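Local coordinates for protein (thiaminase I) (Bacillus subtilis, PDB 3THI), which catalyses the degradation of thiamin by transferring its pyrimidine moiety from the thiazole to another nucleophile, at residues A[18-22]-A[33-37]; A[24-29]-A[280-284]; A[46-51]-A[269-273]; A[60-65]-A[93-98]. All blocks are in the same frame, centred on the assembly; numbering follows the deposited sequence.

Contact 1. Residues A[18-22]-A[33-37]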
loop_
_atom_site.group_PDB
_atom_site.type_symbol
_atom_site.label_atom_id
_atom_site.label_comp_id
_atom_site.label_asym_id
_atom_site.label_seq_id
_atom_site.Cartn_x
_atom_site.Cartn_y
_atom_site.Cartn_z
ATOM N N GLN A 18 8.343 -14.430 3.671
ATOM C CA GLN A 18 8.172 -15.848 3.976
ATOM C C GLN A 18 9.312 -16.321 4.879
ATOM O O GLN A 18 9.069 -16.922 5.929
ATOM C CB GLN A 18 8.132 -16.689 2.691
ATOM C CG GLN A 18 8.185 -18.190 2.930
ATOM C CD GLN A 18 7.792 -19.015 1.713
ATOM O OE1 GLN A 18 7.242 -18.498 0.738
ATOM N NE2 GLN A 18 8.054 -20.315 1.779
ATOM N N ALA A 19 10.550 -16.006 4.497
ATOM C CA ALA A 19 11.705 -16.409 5.287
ATOM C C ALA A 19 11.653 -15.775 6.671
ATOM O O ALA A 19 11.870 -16.455 7.681
ATOM C CB ALA A 19 12.985 -16.031 4.584
ATOM N N ALA A 20 11.316 -14.488 6.720
ATOM C CA ALA A 20 11.228 -13.763 7.985
ATOM C C ALA A 20 10.213 -14.443 8.900
ATOM O O ALA A 20 10.514 -14.748 10.062
ATOM C CB ALA A 20 10.834 -12.285 7.741
ATOM N N VAL A 21 9.031 -14.723 8.352
ATOM C CA VAL A 21 7.966 -15.368 9.104
ATOM C C VAL A 21 8.340 -16.762 9.619
ATOM O O VAL A 21 8.103 -17.080 10.788
ATOM C CB VAL A 21 6.676 -15.432 8.275
ATOM C CG1 VAL A 21 5.613 -16.253 8.999
ATOM C CG2 VAL A 21 6.168 -14.024 8.028
ATOM N N LEU A 22 8.939 -17.579 8.754
ATOM C CA LEU A 22 9.346 -18.937 9.125
ATOM C C LEU A 22 10.364 -18.903 10.255
ATOM O O LEU A 22 10.200 -19.582 11.265
ATOM C CB LEU A 22 9.941 -19.678 7.924
ATOM C CG LEU A 22 10.309 -21.152 8.147
ATOM C CD1 LEU A 22 9.032 -21.980 8.287
ATOM C CD2 LEU A 22 11.153 -21.670 6.982
ATOM N N LYS A 33 4.438 -26.683 11.826
ATOM C CA LYS A 33 4.818 -26.445 10.447
ATOM C C LYS A 33 3.978 -25.364 9.770
ATOM O O LYS A 33 2.797 -25.189 10.082
ATOM C CB LYS A 33 4.735 -27.765 9.665
ATOM C CG LYS A 33 5.220 -27.685 8.229
ATOM C CD LYS A 33 5.192 -29.048 7.538
ATOM C CE LYS A 33 5.473 -28.897 6.033
ATOM N NZ LYS A 33 5.400 -30.201 5.294
ATOM N N LEU A 34 4.616 -24.611 8.877
ATOM C CA LEU A 34 3.945 -23.562 8.117
ATOM C C LEU A 34 3.918 -23.973 6.656
ATOM O O LEU A 34 4.917 -24.466 6.134
ATOM C CB LEU A 34 4.691 -22.223 8.242
ATOM C CG LEU A 34 4.722 -21.513 9.598
ATOM C CD1 LEU A 34 5.307 -20.110 9.441
ATOM C CD2 LEU A 34 3.312 -21.420 10.166
ATOM N N GLU A 35 2.755 -23.850 6.021
ATOM C CA GLU A 35 2.636 -24.171 4.600
ATOM C C GLU A 35 2.235 -22.897 3.875
ATOM O O GLU A 35 1.054 -22.545 3.818
ATOM C CB GLU A 35 1.604 -25.274 4.340
ATOM C CG GLU A 35 1.532 -25.670 2.864
ATOM C CD GLU A 35 0.594 -26.838 2.578
ATOM O OE1 GLU A 35 0.559 -27.811 3.368
ATOM O OE2 GLU A 35 -0.098 -26.783 1.538
ATOM N N PHE A 36 3.233 -22.182 3.365
ATOM C CA PHE A 36 2.987 -20.934 2.662
ATOM C C PHE A 36 2.249 -21.161 1.370
ATOM O O PHE A 36 2.646 -21.972 0.532
ATOM C CB PHE A 36 4.280 -20.177 2.432
ATOM C CG PHE A 36 4.878 -19.624 3.691
ATOM C CD1 PHE A 36 5.741 -20.392 4.461
ATOM C CD2 PHE A 36 4.582 -18.318 4.101
ATOM C CE1 PHE A 36 6.311 -19.875 5.619
ATOM C CE2 PHE A 36 5.141 -17.786 5.256
ATOM C CZ PHE A 36 6.012 -18.566 6.021
ATOM N N THR A 37 1.146 -20.441 1.243
ATOM C CA THR A 37 0.271 -20.527 0.089
ATOM C C THR A 37 0.232 -19.190 -0.630
ATOM O O THR A 37 0.604 -18.168 -0.071
ATOM C CB THR A 37 -1.149 -20.878 0.552
ATOM O OG1 THR A 37 -1.076 -21.949 1.506
ATOM C CG2 THR A 37 -2.016 -21.310 -0.624
#
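The side chain of Gln18 lies flat over the ring of Phe36. Its CG sits 3.5 Å from the ring centroid, only 5° off the normal, as a CH-pi contact, and the amide beyond it continues the stack with its plane tilted just 14° from that of the ring. The amide slides off past the CG-CD1 side of the ring, NE2 ending 3.5 Å from Phe36 CD1, still above the plane. Gln18 CG stands anti to the backbone N (chi1 171°) and the chain runs on extended, which lays CG and then the amide across the ring. At the far end of the ring, CZ faces the helix backbone, 3.5 Å from Gln18 O, an oxygen that already accepts the helical bond from Leu22 N. Val21 meets the same ring at its edge: CB lies in the ring plane, and CG1 is 3.8 Å from Phe36 CZ. That methyl also reaches Leu34, whose side chain crosses Val21 at about a right angle with CD1 3.9 Å from Val21 CG1. Leu22 adds a looser contact, its CD1 4.3 Å from Leu34 CD1. Deeper in, Leu34 packs on Leu3 and Val5 of strand 2-6, and Val21 on Met285 of helix 275-286. Helix and strand run nearly antiparallel, with axes 10.5 Å apart. This is the return half of a beta-alpha-beta unit, in which helix 14-28 covers the parallel strands 2-6 and 33-36.

Contact 2. Residues A[24-29]-A[280-284]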
loop_
_atom_site.group_PDB
_atom_site.type_symbol
_atom_site.label_atom_id
_atom_site.label_comp_id
_atom_site.label_asym_id
_atom_site.label_seq_id
_atom_site.Cartn_x
_atom_site.Cartn_y
_atom_site.Cartn_z
ATOM N N GLN A 24 11.061 -16.415 12.442
ATOM C CA GLN A 24 10.461 -15.920 13.679
ATOM C C GLN A 24 9.448 -16.901 14.294
ATOM O O GLN A 24 9.351 -17.007 15.522
ATOM C CB GLN A 24 9.829 -14.547 13.464
ATOM C CG GLN A 24 10.836 -13.477 13.110
ATOM C CD GLN A 24 11.807 -13.201 14.232
ATOM O OE1 GLN A 24 11.448 -13.247 15.403
ATOM N NE2 GLN A 24 13.047 -12.900 13.878
ATOM N N TRP A 25 8.710 -17.622 13.449
ATOM C CA TRP A 25 7.741 -18.605 13.935
ATOM C C TRP A 25 8.467 -19.768 14.622
ATOM O O TRP A 25 8.097 -20.172 15.723
ATOM C CB TRP A 25 6.903 -19.153 12.783
ATOM C CG TRP A 25 5.904 -20.206 13.195
ATOM C CD1 TRP A 25 5.849 -21.500 12.755
ATOM C CD2 TRP A 25 4.776 -20.038 14.071
ATOM N NE1 TRP A 25 4.754 -22.142 13.288
ATOM C CE2 TRP A 25 4.080 -21.267 14.100
ATOM C CE3 TRP A 25 4.293 -18.966 14.837
ATOM C CZ2 TRP A 25 2.918 -21.455 14.856
ATOM C CZ3 TRP A 25 3.139 -19.156 15.593
ATOM C CH2 TRP A 25 2.466 -20.392 15.595
ATOM N N GLN A 26 9.497 -20.298 13.960
ATOM C CA GLN A 26 10.296 -21.407 14.490
ATOM C C GLN A 26 10.957 -21.123 15.836
ATOM O O GLN A 26 11.205 -22.043 16.615
ATOM C CB GLN A 26 11.375 -21.816 13.484
ATOM C CG GLN A 26 10.866 -22.697 12.358
ATOM C CD GLN A 26 11.930 -22.986 11.307
ATOM O OE1 GLN A 26 12.881 -22.210 11.133
ATOM N NE2 GLN A 26 11.767 -24.100 10.593
ATOM N N ARG A 27 11.239 -19.853 16.111
ATOM C CA ARG A 27 11.885 -19.471 17.363
ATOM C C ARG A 27 11.029 -19.736 18.606
ATOM O O ARG A 27 11.555 -20.061 19.676
ATOM C CB ARG A 27 12.349 -18.004 17.305
ATOM C CG ARG A 27 13.441 -17.759 16.258
ATOM C CD ARG A 27 14.126 -16.403 16.400
ATOM N NE ARG A 27 15.077 -16.169 15.306
ATOM C CZ ARG A 27 15.563 -14.976 14.959
ATOM N NH1 ARG A 27 15.201 -13.883 15.620
ATOM N NH2 ARG A 27 16.389 -14.867 13.924
ATOM N N GLN A 28 9.711 -19.653 18.443
ATOM C CA GLN A 28 8.782 -19.873 19.547
ATOM C C GLN A 28 7.882 -21.089 19.362
ATOM O O GLN A 28 7.385 -21.646 20.330
ATOM C CB GLN A 28 7.961 -18.600 19.815
ATOM C CG GLN A 28 7.650 -17.747 18.573
ATOM C CD GLN A 28 8.074 -16.277 18.724
ATOM O OE1 GLN A 28 9.267 -15.955 18.744
ATOM N NE2 GLN A 28 7.092 -15.382 18.805
ATOM N N GLU A 29 7.740 -21.539 18.120
ATOM C CA GLU A 29 6.907 -22.699 17.774
ATOM C C GLU A 29 7.574 -23.582 16.707
ATOM O O GLU A 29 7.042 -23.744 15.604
ATOM C CB GLU A 29 5.563 -22.211 17.240
ATOM C CG GLU A 29 4.640 -21.677 18.304
ATOM C CD GLU A 29 4.172 -22.767 19.245
ATOM O OE1 GLU A 29 4.053 -23.925 18.792
ATOM O OE2 GLU A 29 3.929 -22.472 20.437
ATOM N N LYS A 280 -1.362 -16.559 17.365
ATOM C CA LYS A 280 0.037 -16.476 17.730
ATOM C C LYS A 280 0.869 -16.209 16.468
ATOM O O LYS A 280 1.771 -15.371 16.471
ATOM C CB LYS A 280 0.450 -17.775 18.416
ATOM C CG LYS A 280 1.674 -17.642 19.305
ATOM C CD LYS A 280 2.044 -18.950 19.972
ATOM C CE LYS A 280 3.230 -18.750 20.904
ATOM N NZ LYS A 280 3.711 -20.034 21.494
ATOM N N LEU A 281 0.541 -16.911 15.385
ATOM C CA LEU A 281 1.222 -16.744 14.104
ATOM C C LEU A 281 0.954 -15.358 13.516
ATOM O O LEU A 281 1.868 -14.697 13.022
ATOM C CB LEU A 281 0.770 -17.833 13.120
ATOM C CG LEU A 281 1.348 -17.760 11.704
ATOM C CD1 LEU A 281 2.872 -17.870 11.726
ATOM C CD2 LEU A 281 0.746 -18.852 10.863
ATOM N N ALA A 282 -0.305 -14.926 13.551
ATOM C CA ALA A 282 -0.669 -13.603 13.048
ATOM C C ALA A 282 0.189 -12.537 13.741
ATOM O O ALA A 282 0.714 -11.631 13.106
ATOM C CB ALA A 282 -2.152 -13.337 13.307
ATOM N N ASN A 283 0.349 -12.677 15.052
ATOM C CA ASN A 283 1.152 -11.746 15.829
ATOM C C ASN A 283 2.616 -11.756 15.425
ATOM O O ASN A 283 3.236 -10.694 15.314
ATOM C CB ASN A 283 0.997 -12.026 17.318
ATOM C CG ASN A 283 -0.122 -11.218 17.933
ATOM O OD1 ASN A 283 -0.016 -9.996 18.071
ATOM N ND2 ASN A 283 -1.214 -11.883 18.272
ATOM N N VAL A 284 3.167 -12.953 15.220
ATOM C CA VAL A 284 4.558 -13.106 14.793
ATOM C C VAL A 284 4.708 -12.420 13.431
ATOM O O VAL A 284 5.590 -11.592 13.241
ATOM C CB VAL A 284 4.964 -14.611 14.672
ATOM C CG1 VAL A 284 6.279 -14.750 13.924
ATOM C CG2 VAL A 284 5.097 -15.248 16.057
#
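Lys280 reaches across to Glu29 where two helices, 14-28 and 275-286, pack at 131° with their axes 10.1 Å apart. The first belongs to the beta-alpha-beta unit at the start of the chain; the second returns from far along the sequence to lie beside it. The lysine chain is fully extended beyond CG, which carries NZ to 2.7 Å from Glu29 OE2 in a salt bridge. The carboxylate, brought round by a bend at chi2 (-67°), receives it on the anti lone pair of OE2. Leu281 comes next and covers one face of the Trp25 indole. Its CD1 lies 4.0 Å from the centroid of the six-membered ring, 27° off the normal, while its CA packs 3.4 Å from Trp25 CZ3. Glu29 CB takes the opposite face, so the indole is held between Glu29, in the loop that follows its own helix, and Leu281 of helix 275-286. Trp25 NE1 bonds to Val32 O, which probably helps to fix the turn of the ring, and Leu34 and Leu3 pack against it from the neighbouring strands. Val284 closes the interface with both methyls. CG1 touches Gln24 CB, while CG2 approaches the indole in its plane, 4.0 Å from Trp25 CE3. This second methyl also meets the side chain of Gln28, which comes from the opposite direction and brings NE2 to 3.4 Å from Val284 CG2.

Contact 3. Residues A[46-51]-A[269-273]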
loop_
_atom_site.group_PDB
_atom_site.type_symbol
_atom_site.label_atom_id
_atom_site.label_comp_id
_atom_site.label_asym_id
_atom_site.label_seq_id
_atom_site.Cartn_x
_atom_site.Cartn_y
_atom_site.Cartn_z
ATOM N N PRO A 46 -10.923 -15.715 1.381
ATOM C CA PRO A 46 -10.142 -16.677 2.160
ATOM C C PRO A 46 -10.606 -18.122 2.023
ATOM O O PRO A 46 -11.785 -18.416 2.232
ATOM C CB PRO A 46 -10.356 -16.194 3.592
ATOM C CG PRO A 46 -10.558 -14.720 3.422
ATOM C CD PRO A 46 -11.505 -14.688 2.255
ATOM N N PRO A 47 -9.702 -19.027 1.587
ATOM C CA PRO A 47 -10.073 -20.441 1.452
ATOM C C PRO A 47 -10.297 -20.993 2.870
ATOM O O PRO A 47 -9.637 -20.566 3.818
ATOM C CB PRO A 47 -8.818 -21.063 0.814
ATOM C CG PRO A 47 -8.247 -19.946 0.010
ATOM C CD PRO A 47 -8.393 -18.770 0.964
ATOM N N ASP A 48 -11.233 -21.924 3.015
ATOM C CA ASP A 48 -11.528 -22.516 4.315
ATOM C C ASP A 48 -10.296 -23.070 5.039
ATOM O O ASP A 48 -10.226 -23.045 6.274
ATOM C CB ASP A 48 -12.558 -23.642 4.159
ATOM C CG ASP A 48 -13.954 -23.133 3.823
ATOM O OD1 ASP A 48 -14.096 -22.017 3.271
ATOM O OD2 ASP A 48 -14.913 -23.880 4.113
ATOM N N ASP A 49 -9.330 -23.569 4.275
ATOM C CA ASP A 49 -8.125 -24.143 4.866
ATOM C C ASP A 49 -6.911 -23.214 4.990
ATOM O O ASP A 49 -5.821 -23.649 5.350
ATOM C CB ASP A 49 -7.765 -25.480 4.194
ATOM C CG ASP A 49 -7.599 -25.375 2.684
ATOM O OD1 ASP A 49 -7.742 -24.273 2.107
ATOM O OD2 ASP A 49 -7.322 -26.425 2.066
ATOM N N LEU A 50 -7.106 -21.937 4.675
ATOM C CA LEU A 50 -6.047 -20.944 4.808
ATOM C C LEU A 50 -6.256 -20.353 6.200
ATOM O O LEU A 50 -7.210 -19.598 6.431
ATOM C CB LEU A 50 -6.176 -19.857 3.752
ATOM C CG LEU A 50 -5.048 -18.824 3.738
ATOM C CD1 LEU A 50 -3.703 -19.512 3.520
ATOM C CD2 LEU A 50 -5.317 -17.823 2.627
ATOM N N ASP A 51 -5.370 -20.726 7.120
ATOM C CA ASP A 51 -5.453 -20.302 8.513
ATOM C C ASP A 51 -5.126 -18.857 8.830
ATOM O O ASP A 51 -5.828 -18.228 9.610
ATOM C CB ASP A 51 -4.589 -21.216 9.376
ATOM C CG ASP A 51 -4.986 -22.660 9.250
ATOM O OD1 ASP A 51 -6.187 -22.963 9.430
ATOM O OD2 ASP A 51 -4.099 -23.486 8.942
ATOM N N ASN A 269 -8.478 -17.008 9.853
ATOM C CA ASN A 269 -9.689 -17.614 9.327
ATOM C C ASN A 269 -10.612 -18.017 10.471
ATOM O O ASN A 269 -10.173 -18.636 11.430
ATOM C CB ASN A 269 -9.320 -18.848 8.507
ATOM C CG ASN A 269 -10.399 -19.240 7.527
ATOM O OD1 ASN A 269 -11.580 -19.281 7.870
ATOM N ND2 ASN A 269 -10.001 -19.515 6.296
ATOM N N SER A 270 -11.897 -17.687 10.366
ATOM C CA SER A 270 -12.845 -18.050 11.419
ATOM C C SER A 270 -13.008 -19.556 11.508
ATOM O O SER A 270 -13.414 -20.075 12.538
ATOM C CB SER A 270 -14.217 -17.394 11.197
ATOM O OG SER A 270 -14.838 -17.862 10.015
ATOM N N LYS A 271 -12.667 -20.249 10.428
ATOM C CA LYS A 271 -12.787 -21.697 10.370
ATOM C C LYS A 271 -11.524 -22.435 10.801
ATOM O O LYS A 271 -11.517 -23.662 10.847
ATOM C CB LYS A 271 -13.186 -22.138 8.961
ATOM C CG LYS A 271 -14.432 -21.449 8.410
ATOM C CD LYS A 271 -15.670 -21.662 9.298
ATOM C CE LYS A 271 -16.926 -20.994 8.703
ATOM N NZ LYS A 271 -17.258 -21.509 7.333
ATOM N N THR A 272 -10.469 -21.701 11.152
ATOM C CA THR A 272 -9.220 -22.341 11.564
ATOM C C THR A 272 -9.436 -23.345 12.686
ATOM O O THR A 272 -10.241 -23.119 13.588
ATOM C CB THR A 272 -8.134 -21.312 12.001
ATOM O OG1 THR A 272 -6.897 -22.004 12.226
ATOM C CG2 THR A 272 -8.534 -20.578 13.291
ATOM N N ALA A 273 -8.764 -24.488 12.580
ATOM C CA ALA A 273 -8.863 -25.537 13.586
ATOM C C ALA A 273 -7.944 -25.209 14.761
ATOM O O ALA A 273 -8.062 -25.795 15.832
ATOM C CB ALA A 273 -8.502 -26.902 12.972
HETATM O O HOH W 1 -7.174 -25.094 10.322
#
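The carboxamide of Asn269 is pushed into the neighbouring turn at residues 47-50, where its ND2 comes close to two backbone carbonyls at once. The setting is a pair of type I beta turns, Pro47 to Leu50 and Asn269 to Thr272, in loops that flank strands 52-56 and 260-269, which run antiparallel. ND2 donates to Leu50 O at 2.8 Å, with that oxygen almost in the amide plane and the N-H pointing at it at 154°. Pro47 O lies 2.7 Å from the same ND2. The other end of the amide looks back to its own chain: Asn269 OD1 accepts from Lys271 N at 2.9 Å, forming an Asx turn, so both ends of the group hold it in one orientation. A chi1 of -159° swings CG away from the backbone N and sends the amide across to the other turn, while Asn269 N bonds to Asp51 O at 2.9 Å, nearly straight at 173°. Asp51 supplies a second link through its side chain. Its OD2 accepts from Lys4 N, tying the residue just after the turn to strand 2-6, while OD1 takes the hydroxyl of Thr272 at 3.0 Å, approached from above the carboxylate plane. A water completes the bridge, donating to Asp51 OD1 at a rather short 2.5 Å and accepting from Ala273 N at 2.8 Å.

Contact 4. Residues A[60-65]-A[93-98]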
loop_
_atom_site.group_PDB
_atom_site.type_symbol
_atom_site.label_atom_id
_atom_site.label_comp_id
_atom_site.label_asym_id
_atom_site.label_seq_id
_atom_site.Cartn_x
_atom_site.Cartn_y
_atom_site.Cartn_z
ATOM N N LEU A 60 -11.263 -5.608 3.906
ATOM C CA LEU A 60 -11.565 -5.959 5.306
ATOM C C LEU A 60 -13.050 -6.039 5.650
ATOM O O LEU A 60 -13.496 -7.042 6.204
ATOM C CB LEU A 60 -10.872 -5.004 6.285
ATOM C CG LEU A 60 -10.997 -5.417 7.753
ATOM C CD1 LEU A 60 -10.332 -6.781 7.943
ATOM C CD2 LEU A 60 -10.376 -4.376 8.668
ATOM N N SER A 61 -13.799 -4.984 5.331
ATOM C CA SER A 61 -15.237 -4.922 5.609
ATOM C C SER A 61 -16.006 -6.100 5.014
ATOM O O SER A 61 -16.845 -6.704 5.681
ATOM C CB SER A 61 -15.812 -3.597 5.119
ATOM O OG SER A 61 -15.198 -2.516 5.800
ATOM N N HIS A 62 -15.683 -6.438 3.771
ATOM C CA HIS A 62 -16.297 -7.567 3.090
ATOM C C HIS A 62 -15.979 -8.883 3.820
ATOM O O HIS A 62 -16.879 -9.659 4.128
ATOM C CB HIS A 62 -15.790 -7.644 1.646
ATOM C CG HIS A 62 -16.179 -8.906 0.939
ATOM N ND1 HIS A 62 -15.278 -9.674 0.233
ATOM C CD2 HIS A 62 -17.361 -9.562 0.878
ATOM C CE1 HIS A 62 -15.888 -10.752 -0.225
ATOM N NE2 HIS A 62 -17.152 -10.707 0.153
ATOM N N PHE A 63 -14.699 -9.143 4.075
ATOM C CA PHE A 63 -14.293 -10.373 4.761
ATOM C C PHE A 63 -14.942 -10.505 6.131
ATOM O O PHE A 63 -15.364 -11.589 6.523
ATOM C CB PHE A 63 -12.768 -10.453 4.915
ATOM C CG PHE A 63 -12.027 -10.611 3.614
ATOM C CD1 PHE A 63 -12.660 -11.131 2.485
ATOM C CD2 PHE A 63 -10.681 -10.249 3.519
ATOM C CE1 PHE A 63 -11.961 -11.282 1.283
ATOM C CE2 PHE A 63 -9.980 -10.397 2.321
ATOM C CZ PHE A 63 -10.620 -10.917 1.201
ATOM N N VAL A 64 -15.017 -9.396 6.859
ATOM C CA VAL A 64 -15.622 -9.402 8.183
ATOM C C VAL A 64 -17.121 -9.697 8.138
ATOM O O VAL A 64 -17.598 -10.622 8.798
ATOM C CB VAL A 64 -15.397 -8.066 8.910
ATOM C CG1 VAL A 64 -16.250 -8.006 10.177
ATOM C CG2 VAL A 64 -13.926 -7.905 9.252
ATOM N N ASP A 65 -17.854 -8.916 7.349
ATOM C CA ASP A 65 -19.299 -9.090 7.246
ATOM C C ASP A 65 -19.695 -10.448 6.686
ATOM O O ASP A 65 -20.797 -10.927 6.949
ATOM C CB ASP A 65 -19.926 -7.974 6.405
ATOM C CG ASP A 65 -19.798 -6.601 7.043
ATOM O OD1 ASP A 65 -19.318 -6.477 8.195
ATOM O OD2 ASP A 65 -20.200 -5.629 6.380
ATOM N N ARG A 93 -13.753 -3.345 13.126
ATOM C CA ARG A 93 -15.091 -3.408 12.545
ATOM C C ARG A 93 -16.020 -4.076 13.551
ATOM O O ARG A 93 -15.665 -5.088 14.161
ATOM C CB ARG A 93 -15.096 -4.188 11.219
ATOM C CG ARG A 93 -16.446 -4.177 10.500
ATOM C CD ARG A 93 -16.262 -4.310 8.994
ATOM N NE ARG A 93 -17.510 -4.260 8.221
ATOM C CZ ARG A 93 -18.152 -3.146 7.871
ATOM N NH1 ARG A 93 -17.693 -1.957 8.236
ATOM N NH2 ARG A 93 -19.189 -3.208 7.052
ATOM N N ASN A 94 -17.200 -3.491 13.747
ATOM C CA ASN A 94 -18.180 -4.035 14.692
ATOM C C ASN A 94 -17.620 -4.024 16.116
ATOM O O ASN A 94 -17.919 -4.912 16.919
ATOM C CB ASN A 94 -18.584 -5.464 14.290
ATOM C CG ASN A 94 -19.190 -5.527 12.894
ATOM O OD1 ASN A 94 -19.703 -4.534 12.393
ATOM N ND2 ASN A 94 -19.116 -6.691 12.259
ATOM N N GLY A 95 -16.800 -3.015 16.408
ATOM C CA GLY A 95 -16.186 -2.879 17.716
ATOM C C GLY A 95 -15.059 -3.865 17.979
ATOM O O GLY A 95 -14.566 -3.944 19.102
ATOM N N GLU A 96 -14.616 -4.583 16.946
ATOM C CA GLU A 96 -13.554 -5.573 17.108
ATOM C C GLU A 96 -12.367 -5.395 16.153
ATOM O O GLU A 96 -12.527 -4.929 15.018
ATOM C CB GLU A 96 -14.124 -6.982 16.911
ATOM C CG GLU A 96 -15.309 -7.318 17.788
ATOM C CD GLU A 96 -15.791 -8.741 17.591
ATOM O OE1 GLU A 96 -16.446 -9.011 16.567
ATOM O OE2 GLU A 96 -15.513 -9.597 18.457
ATOM N N VAL A 97 -11.174 -5.749 16.632
ATOM C CA VAL A 97 -9.967 -5.695 15.807
ATOM C C VAL A 97 -10.017 -6.987 14.980
ATOM O O VAL A 97 -10.173 -8.071 15.535
ATOM C CB VAL A 97 -8.689 -5.683 16.666
ATOM C CG1 VAL A 97 -7.451 -5.749 15.778
ATOM C CG2 VAL A 97 -8.658 -4.446 17.537
ATOM N N TYR A 98 -9.961 -6.866 13.659
ATOM C CA TYR A 98 -10.032 -8.044 12.800
ATOM C C TYR A 98 -8.756 -8.363 12.022
ATOM O O TYR A 98 -8.722 -9.318 11.249
ATOM C CB TYR A 98 -11.229 -7.926 11.847
ATOM C CG TYR A 98 -12.493 -8.540 12.405
ATOM C CD1 TYR A 98 -12.737 -9.908 12.278
ATOM C CD2 TYR A 98 -13.444 -7.762 13.063
ATOM C CE1 TYR A 98 -13.887 -10.488 12.789
ATOM C CE2 TYR A 98 -14.610 -8.336 13.579
ATOM C CZ TYR A 98 -14.820 -9.702 13.438
ATOM O OH TYR A 98 -15.959 -10.290 13.946
#
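Arg93 grips Asp65 side-on, joining helix 60-65 to the type I' beta hairpin turn of residues 93-96. Each carboxylate oxygen receives one nitrogen. NH2 donates to OD2 of Asp65 at 2.7 Å, nearly straight at 168°, reaching OD2 on its syn side, with OD2 lying in the guanidinium plane. NE bonds to Asp65 OD1 at 2.9 Å but more bent, at 147°, and from above the carboxylate plane; the two planes are turned 30° apart. The remaining nitrogen, NH1, pairs with Asp176 OD1, so the guanidinium probably shares its charge between two aspartates. Ser61 covers one face of the group, its CB 3.5 Å above the centre, while its OG has a weak hydrogen bond to Leu342 O. The hairpin itself is closed by mutual backbone bonds between Arg93 and Glu96, and the backbone O of Tyr98 accepts from Ser267 OG. The rest of the contact is apolar: Val64 CG2 lies over one face of the Tyr98 ring, off-centre, as a CH-pi contact, and Leu69 of strand 69-70 packs against both residues. The valine stands with CG2 beside its backbone N, which places that methyl 3.5 Å from Tyr98 CG.

In the fold
Contacts 1 and 2 share helix 14-28 and form one continuous packed layer, their centres 10 Å apart: Leu34 CG of contact 1 lies 3.4 Å from Trp25 CD1 of contact 2, and Leu34 CD2 is 3.7 Å from Leu281 CD2. Contact 3 touches contact 1 more lightly, through Thr37 OG1 and Leu50 CD1 at 4.1 Å, and leads on to contact 4, where Pro46 CD meets Phe63 CE1 at 3.6 Å. Contacts 1 and 4 are the most widely separated, with centres 25 Å apart and nearest atoms about 13 Å apart. In sequence, contacts 2 and 3 bring late residues back to the N-terminal part, as in the two-lobed periplasmic-binding-protein clan.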